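Local coordinates for Tll1590 protein (Thermosynechococcus elongatus, PDB 6LDQ) that is a sucrose-phosphate synthase family protein with a Rossmann-like glycosyl transferase 4-like domain of the GT-B clan, at residues A96-H101 against Q125-Q130; M158-I163 against R183-A188. All coordinates share one frame; numbering follows the deposited sequence.

Both contacts belong to one alpha/beta domain, in which a mixed sheet built mainly of parallel strands is flanked by helices. Interaction 1 comes first along the chain: helix 90-104 meets the end of helix 113-126 and the loop that leads into strand 130-134. Interaction 2 follows in series, where helix 153-166 meets the end of helix 175-185 and the loop beyond it. Their centres lie 23 Å apart and their nearest atoms about 7 Å, with no touch. Helix 113-126 relates the two, since its tryptophans pack on 153-166 while its last turn takes part in interaction 1. Together the contacts join successive helices of the Rossmann-like layer.

Interaction 1 (A96-H101 against Q125-Q130); sequences AFKAYH and QQFNFQ
His101 on helix 90-104 and Phe127, just past helix 113-126, bring their rings together edge to face. From CB, the histidine chain runs toward the 125-130 segment with CG anti to the backbone N (chi1 173°). Beyond CG, ND1 lies 3.5 Å from Phe127 CE2, and CE1 reaches furthest in: it stands 3.1 Å above the Phe127 plane, over the centre of the ring, and 3.3 Å from Phe127 CD2. NE2 stays further back, 3.9 Å from Phe127 CG. The ring centroids are 4.1 Å apart and the planes meet at 50°, a tilted rather than upright T in which the C-H between the two nitrogens approaches the pi cloud at a slant. The opposite face of Phe127 is covered by CG of its neighbour Gln126, 3.6 Å above the plane, leaving the phenyl ring sandwiched between the imidazole CE1 and an aliphatic methylene. Lys98, one turn before His101, brings its CE to the edge of Phe127, 4.2 Å from CE2. The same CE lies 3.4 Å from Gln126 OE1, a carbon-to-oxygen contact. Behind this outer layer, Phe97 and Phe129 each pack on Leu123 and Ile109. Such packing between neighbouring helices, at the turn where a helix hands over to the next parallel strand, fits the beta-alpha-beta layering of a Rossmann-like GT-B domain.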
loop_
_atom_site.group_PDB
_atom_site.type_symbol
_atom_site.label_atom_id
_atom_site.label_comp_id
_atom_site.label_asym_id
_atom_site.label_seq_id
_atom_site.Cartn_x
_atom_site.Cartn_y
_atom_site.Cartn_z
ATOM N N ALA A 96 -12.882 7.556 -3.324
ATOM C CA ALA A 96 -12.016 8.504 -4.012
ATOM C C ALA A 96 -10.977 7.787 -4.864
ATOM O O ALA A 96 -10.676 8.214 -5.991
ATOM C CB ALA A 96 -11.332 9.408 -2.990
ATOM N N PHE A 97 -10.407 6.697 -4.333
ATOM C CA PHE A 97 -9.413 5.935 -5.080
ATOM C C PHE A 97 -10.034 5.266 -6.297
ATOM O O PHE A 97 -9.397 5.181 -7.362
ATOM C CB PHE A 97 -8.749 4.886 -4.181
ATOM C CG PHE A 97 -7.756 4.004 -4.912
ATOM C CD1 PHE A 97 -6.444 4.417 -5.083
ATOM C CD2 PHE A 97 -8.140 2.781 -5.454
ATOM C CE1 PHE A 97 -5.524 3.619 -5.770
ATOM C CE2 PHE A 97 -7.217 1.982 -6.153
ATOM C CZ PHE A 97 -5.921 2.401 -6.296
ATOM N N LYS A 98 -11.278 4.789 -6.159
ATOM C CA LYS A 98 -11.927 4.072 -7.251
ATOM C C LYS A 98 -12.112 4.943 -8.492
ATOM O O LYS A 98 -12.205 4.396 -9.596
ATOM C CB LYS A 98 -13.267 3.502 -6.793
ATOM C CG LYS A 98 -13.129 2.184 -6.027
ATOM C CD LYS A 98 -14.464 1.691 -5.491
ATOM C CE LYS A 98 -15.278 0.966 -6.556
ATOM N NZ LYS A 98 -16.173 1.905 -7.291
ATOM N N ALA A 99 -12.131 6.275 -8.349
ATOM C CA ALA A 99 -12.148 7.134 -9.534
ATOM C C ALA A 99 -10.841 7.046 -10.318
ATOM O O ALA A 99 -10.857 7.146 -11.551
ATOM C CB ALA A 99 -12.420 8.590 -9.153
ATOM N N TYR A 100 -9.704 6.879 -9.630
ATOM C CA TYR A 100 -8.427 6.680 -10.323
ATOM C C TYR A 100 -8.282 5.259 -10.844
ATOM O O TYR A 100 -7.821 5.055 -11.978
ATOM C CB TYR A 100 -7.256 7.026 -9.399
ATOM C CG TYR A 100 -7.007 8.506 -9.279
ATOM C CD1 TYR A 100 -7.707 9.286 -8.347
ATOM C CD2 TYR A 100 -6.082 9.139 -10.096
ATOM C CE1 TYR A 100 -7.494 10.651 -8.244
ATOM C CE2 TYR A 100 -5.864 10.507 -9.999
ATOM C CZ TYR A 100 -6.565 11.255 -9.074
ATOM O OH TYR A 100 -6.317 12.606 -8.996
ATOM N N HIS A 101 -8.633 4.265 -10.024
ATOM C CA HIS A 101 -8.581 2.874 -10.458
ATOM C C HIS A 101 -9.530 2.608 -11.623
ATOM O O HIS A 101 -9.293 1.691 -12.420
ATOM C CB HIS A 101 -8.908 1.941 -9.279
ATOM C CG HIS A 101 -9.029 0.501 -9.670
ATOM N ND1 HIS A 101 -10.243 -0.113 -9.893
ATOM C CD2 HIS A 101 -8.085 -0.443 -9.888
ATOM C CE1 HIS A 101 -10.041 -1.375 -10.230
ATOM N NE2 HIS A 101 -8.739 -1.600 -10.240
ATOM N N GLN A 125 -11.822 -7.480 -3.067
ATOM C CA GLN A 125 -13.095 -8.192 -3.140
ATOM C C GLN A 125 -13.854 -7.886 -4.421
ATOM O O GLN A 125 -14.740 -8.659 -4.802
ATOM C CB GLN A 125 -13.983 -7.847 -1.948
ATOM C CG GLN A 125 -13.460 -8.303 -0.612
ATOM C CD GLN A 125 -14.367 -7.876 0.530
ATOM O OE1 GLN A 125 -15.585 -8.000 0.445
ATOM N NE2 GLN A 125 -13.773 -7.352 1.599
ATOM N N GLN A 126 -13.542 -6.770 -5.079
ATOM C CA GLN A 126 -14.262 -6.332 -6.267
ATOM C C GLN A 126 -13.465 -6.520 -7.546
ATOM O O GLN A 126 -14.056 -6.767 -8.603
ATOM C CB GLN A 126 -14.648 -4.851 -6.136
ATOM C CG GLN A 126 -15.432 -4.284 -7.319
ATOM C CD GLN A 126 -15.978 -2.879 -7.056
ATOM O OE1 GLN A 126 -15.805 -2.316 -5.972
ATOM N NE2 GLN A 126 -16.637 -2.309 -8.058
ATOM N N PHE A 127 -12.143 -6.430 -7.467
ATOM C CA PHE A 127 -11.288 -6.441 -8.640
ATOM C C PHE A 127 -10.216 -7.512 -8.510
ATOM O O PHE A 127 -9.956 -8.042 -7.421
ATOM C CB PHE A 127 -10.641 -5.073 -8.841
ATOM C CG PHE A 127 -11.629 -3.952 -8.934
ATOM C CD1 PHE A 127 -12.485 -3.860 -10.023
ATOM C CD2 PHE A 127 -11.697 -2.986 -7.944
ATOM C CE1 PHE A 127 -13.397 -2.828 -10.122
ATOM C CE2 PHE A 127 -12.590 -1.947 -8.037
ATOM C CZ PHE A 127 -13.449 -1.864 -9.134
ATOM N N ASN A 128 -9.607 -7.828 -9.655
ATOM C CA ASN A 128 -8.504 -8.781 -9.766
ATOM C C ASN A 128 -7.220 -8.002 -10.008
ATOM O O ASN A 128 -6.987 -7.509 -11.114
ATOM C CB ASN A 128 -8.739 -9.781 -10.900
ATOM C CG ASN A 128 -9.862 -10.756 -10.597
ATOM O OD1 ASN A 128 -10.123 -11.079 -9.436
ATOM N ND2 ASN A 128 -10.544 -11.219 -11.641
ATOM N N PHE A 129 -6.389 -7.900 -8.978
ATOM C CA PHE A 129 -5.084 -7.272 -9.083
ATOM C C PHE A 129 -4.112 -8.007 -8.172
ATOM O O PHE A 129 -4.515 -8.766 -7.284
ATOM C CB PHE A 129 -5.143 -5.771 -8.733
ATOM C CG PHE A 129 -5.708 -5.471 -7.363
ATOM C CD1 PHE A 129 -7.067 -5.306 -7.179
ATOM C CD2 PHE A 129 -4.870 -5.333 -6.265
ATOM C CE1 PHE A 129 -7.603 -5.027 -5.905
ATOM C CE2 PHE A 129 -5.389 -5.041 -4.999
ATOM C CZ PHE A 129 -6.767 -4.885 -4.823
ATOM N N GLN A 130 -2.820 -7.795 -8.416
ATOM C CA GLN A 130 -1.791 -8.302 -7.517
ATOM C C GLN A 130 -1.708 -7.366 -6.324
ATOM O O GLN A 130 -1.421 -6.179 -6.489
ATOM C CB GLN A 130 -0.441 -8.394 -8.227
ATOM C CG GLN A 130 -0.487 -9.114 -9.564
ATOM C CD GLN A 130 -1.122 -10.484 -9.463
ATOM O OE1 GLN A 130 -0.782 -11.269 -8.579
ATOM N NE2 GLN A 130 -2.060 -10.773 -10.362
#

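Interaction 2 (M158-I163 against R183-A188); sequences MVEKAI and RWVSKA
Helix 153-166 comes closest to the outgoing end of helix 175-185 at Lys161 and Ser186, whose CA atoms are 6.2 Å apart. Val185 fits against Glu160 and Lys161 with its two methyls doing different work. CG1, anti to the backbone N (chi1 177°), lies 3.9 Å from Glu160 CB and 4.2 Å from Lys161 CG, while CG2 meets the carboxylate atom Glu160 OE2 at 3.7 Å. The glutamate and valine side chains cross at about a right angle. Lys161 runs extended past the Val185 carbonyl, bringing CE to 3.3 Å from Val185 O, and its CG rests 4.1 Å from Ser186 CB. The hydroxyl of the same serine turns back on its own loop: Ser186 OG accepts from Ala188 N at 3.0 Å, an ST turn. Leu157 and Leu164 extend the apolar bed under Val185, and a thiocyanate ion, probably from the crystallisation liquor, lies about 4 Å from the Glu160 side chain. The segments meet through van der Waals contacts, carbon against carbon and carbon against oxygen, with no salt bridge between them; the lysine CE, next to its ammonium group, probably makes a mildly favourable electrostatic contact with the Val185 carbonyl.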
loop_
_atom_site.group_PDB
_atom_site.type_symbol
_atom_site.label_atom_id
_atom_site.label_comp_id
_atom_site.label_asym_id
_atom_site.label_seq_id
_atom_site.Cartn_x
_atom_site.Cartn_y
_atom_site.Cartn_z
ATOM N N MET A 158 -8.728 -8.259 13.409
ATOM C CA MET A 158 -9.576 -8.906 12.410
ATOM C C MET A 158 -9.167 -8.479 11.005
ATOM O O MET A 158 -9.122 -9.298 10.076
ATOM C CB MET A 158 -11.042 -8.542 12.643
ATOM C CG MET A 158 -11.691 -9.231 13.857
ATOM S SD MET A 158 -13.355 -8.557 14.092
ATOM C CE MET A 158 -14.269 -9.664 13.041
ATOM N N VAL A 159 -8.854 -7.199 10.838
ATOM C CA VAL A 159 -8.462 -6.711 9.515
ATOM C C VAL A 159 -7.100 -7.268 9.132
ATOM O O VAL A 159 -6.881 -7.695 7.991
ATOM C CB VAL A 159 -8.459 -5.173 9.482
ATOM C CG1 VAL A 159 -7.906 -4.682 8.121
ATOM C CG2 VAL A 159 -9.838 -4.607 9.747
ATOM N N GLU A 160 -6.164 -7.280 10.083
ATOM C CA GLU A 160 -4.836 -7.809 9.800
ATOM C C GLU A 160 -4.891 -9.287 9.421
ATOM O O GLU A 160 -4.133 -9.747 8.557
ATOM C CB GLU A 160 -3.920 -7.555 10.999
ATOM C CG GLU A 160 -3.730 -6.057 11.257
ATOM C CD GLU A 160 -2.574 -5.715 12.171
ATOM O OE1 GLU A 160 -1.969 -4.648 11.964
ATOM O OE2 GLU A 160 -2.293 -6.482 13.111
ATOM N N LYS A 161 -5.779 -10.052 10.056
ATOM C CA LYS A 161 -5.979 -11.437 9.639
ATOM C C LYS A 161 -6.515 -11.502 8.208
ATOM O O LYS A 161 -6.023 -12.284 7.378
ATOM C CB LYS A 161 -6.930 -12.144 10.606
ATOM C CG LYS A 161 -6.308 -12.452 11.974
ATOM C CD LYS A 161 -7.363 -13.019 12.903
ATOM C CE LYS A 161 -6.801 -13.177 14.304
ATOM N NZ LYS A 161 -7.736 -13.954 15.139
ATOM N N ALA A 162 -7.515 -10.682 7.896
ATOM C CA ALA A 162 -8.093 -10.708 6.553
ATOM C C ALA A 162 -7.053 -10.370 5.494
ATOM O O ALA A 162 -7.070 -10.932 4.397
ATOM C CB ALA A 162 -9.275 -9.743 6.459
ATOM N N ILE A 163 -6.141 -9.458 5.810
ATOM C CA ILE A 163 -5.118 -9.071 4.847
ATOM C C ILE A 163 -4.129 -10.214 4.640
ATOM O O ILE A 163 -3.814 -10.583 3.503
ATOM C CB ILE A 163 -4.409 -7.791 5.307
ATOM C CG1 ILE A 163 -5.370 -6.604 5.258
ATOM C CG2 ILE A 163 -3.221 -7.503 4.385
ATOM C CD1 ILE A 163 -4.938 -5.461 6.131
ATOM N N ARG A 183 3.053 -14.696 16.221
ATOM C CA ARG A 183 2.693 -15.011 17.602
ATOM C C ARG A 183 1.299 -14.513 17.942
ATOM O O ARG A 183 0.511 -15.230 18.573
ATOM C CB ARG A 183 3.709 -14.391 18.567
ATOM C CG ARG A 183 3.684 -14.914 20.022
ATOM C CD ARG A 183 4.954 -14.437 20.755
ATOM N NE ARG A 183 5.464 -13.208 20.126
ATOM C CZ ARG A 183 6.013 -12.179 20.775
ATOM N NH1 ARG A 183 6.168 -12.202 22.106
ATOM N NH2 ARG A 183 6.409 -11.128 20.078
ATOM N N TRP A 184 0.980 -13.284 17.539
ATOM C CA TRP A 184 -0.180 -12.603 18.076
ATOM C C TRP A 184 -1.294 -12.390 17.068
ATOM O O TRP A 184 -2.436 -12.189 17.484
ATOM C CB TRP A 184 0.237 -11.245 18.659
ATOM C CG TRP A 184 1.089 -11.378 19.870
ATOM C CD1 TRP A 184 2.450 -11.322 19.926
ATOM C CD2 TRP A 184 0.638 -11.605 21.214
ATOM N NE1 TRP A 184 2.876 -11.488 21.223
ATOM C CE2 TRP A 184 1.782 -11.662 22.031
ATOM C CE3 TRP A 184 -0.622 -11.747 21.800
ATOM C CZ2 TRP A 184 1.706 -11.874 23.407
ATOM C CZ3 TRP A 184 -0.697 -11.958 23.166
ATOM C CH2 TRP A 184 0.462 -12.021 23.952
ATOM N N VAL A 185 -0.999 -12.427 15.767
ATOM C CA VAL A 185 -2.013 -12.120 14.765
ATOM C C VAL A 185 -2.424 -13.390 14.028
ATOM O O VAL A 185 -3.555 -13.858 14.179
ATOM C CB VAL A 185 -1.523 -11.033 13.788
ATOM C CG1 VAL A 185 -2.569 -10.770 12.699
ATOM C CG2 VAL A 185 -1.193 -9.754 14.534
ATOM N N SER A 186 -1.535 -13.951 13.211
ATOM C CA SER A 186 -1.929 -15.123 12.438
ATOM C C SER A 186 -0.700 -15.730 11.784
ATOM O O SER A 186 0.228 -15.009 11.402
ATOM C CB SER A 186 -2.967 -14.759 11.365
ATOM O OG SER A 186 -3.236 -15.861 10.524
ATOM N N LYS A 187 -0.724 -17.054 11.624
ATOM C CA LYS A 187 0.313 -17.779 10.893
ATOM C C LYS A 187 0.036 -17.861 9.398
ATOM O O LYS A 187 0.867 -18.398 8.648
ATOM C CB LYS A 187 0.457 -19.205 11.436
ATOM C CG LYS A 187 0.736 -19.305 12.933
ATOM C CD LYS A 187 2.095 -19.905 13.189
ATOM C CE LYS A 187 2.703 -19.387 14.487
ATOM N NZ LYS A 187 1.715 -19.312 15.605
ATOM N N ALA A 188 -1.111 -17.366 8.956
ATOM C CA ALA A 188 -1.517 -17.488 7.570
ATOM C C ALA A 188 -0.728 -16.520 6.687
ATOM O O ALA A 188 -0.104 -15.569 7.163
ATOM C CB ALA A 188 -3.025 -17.241 7.446
#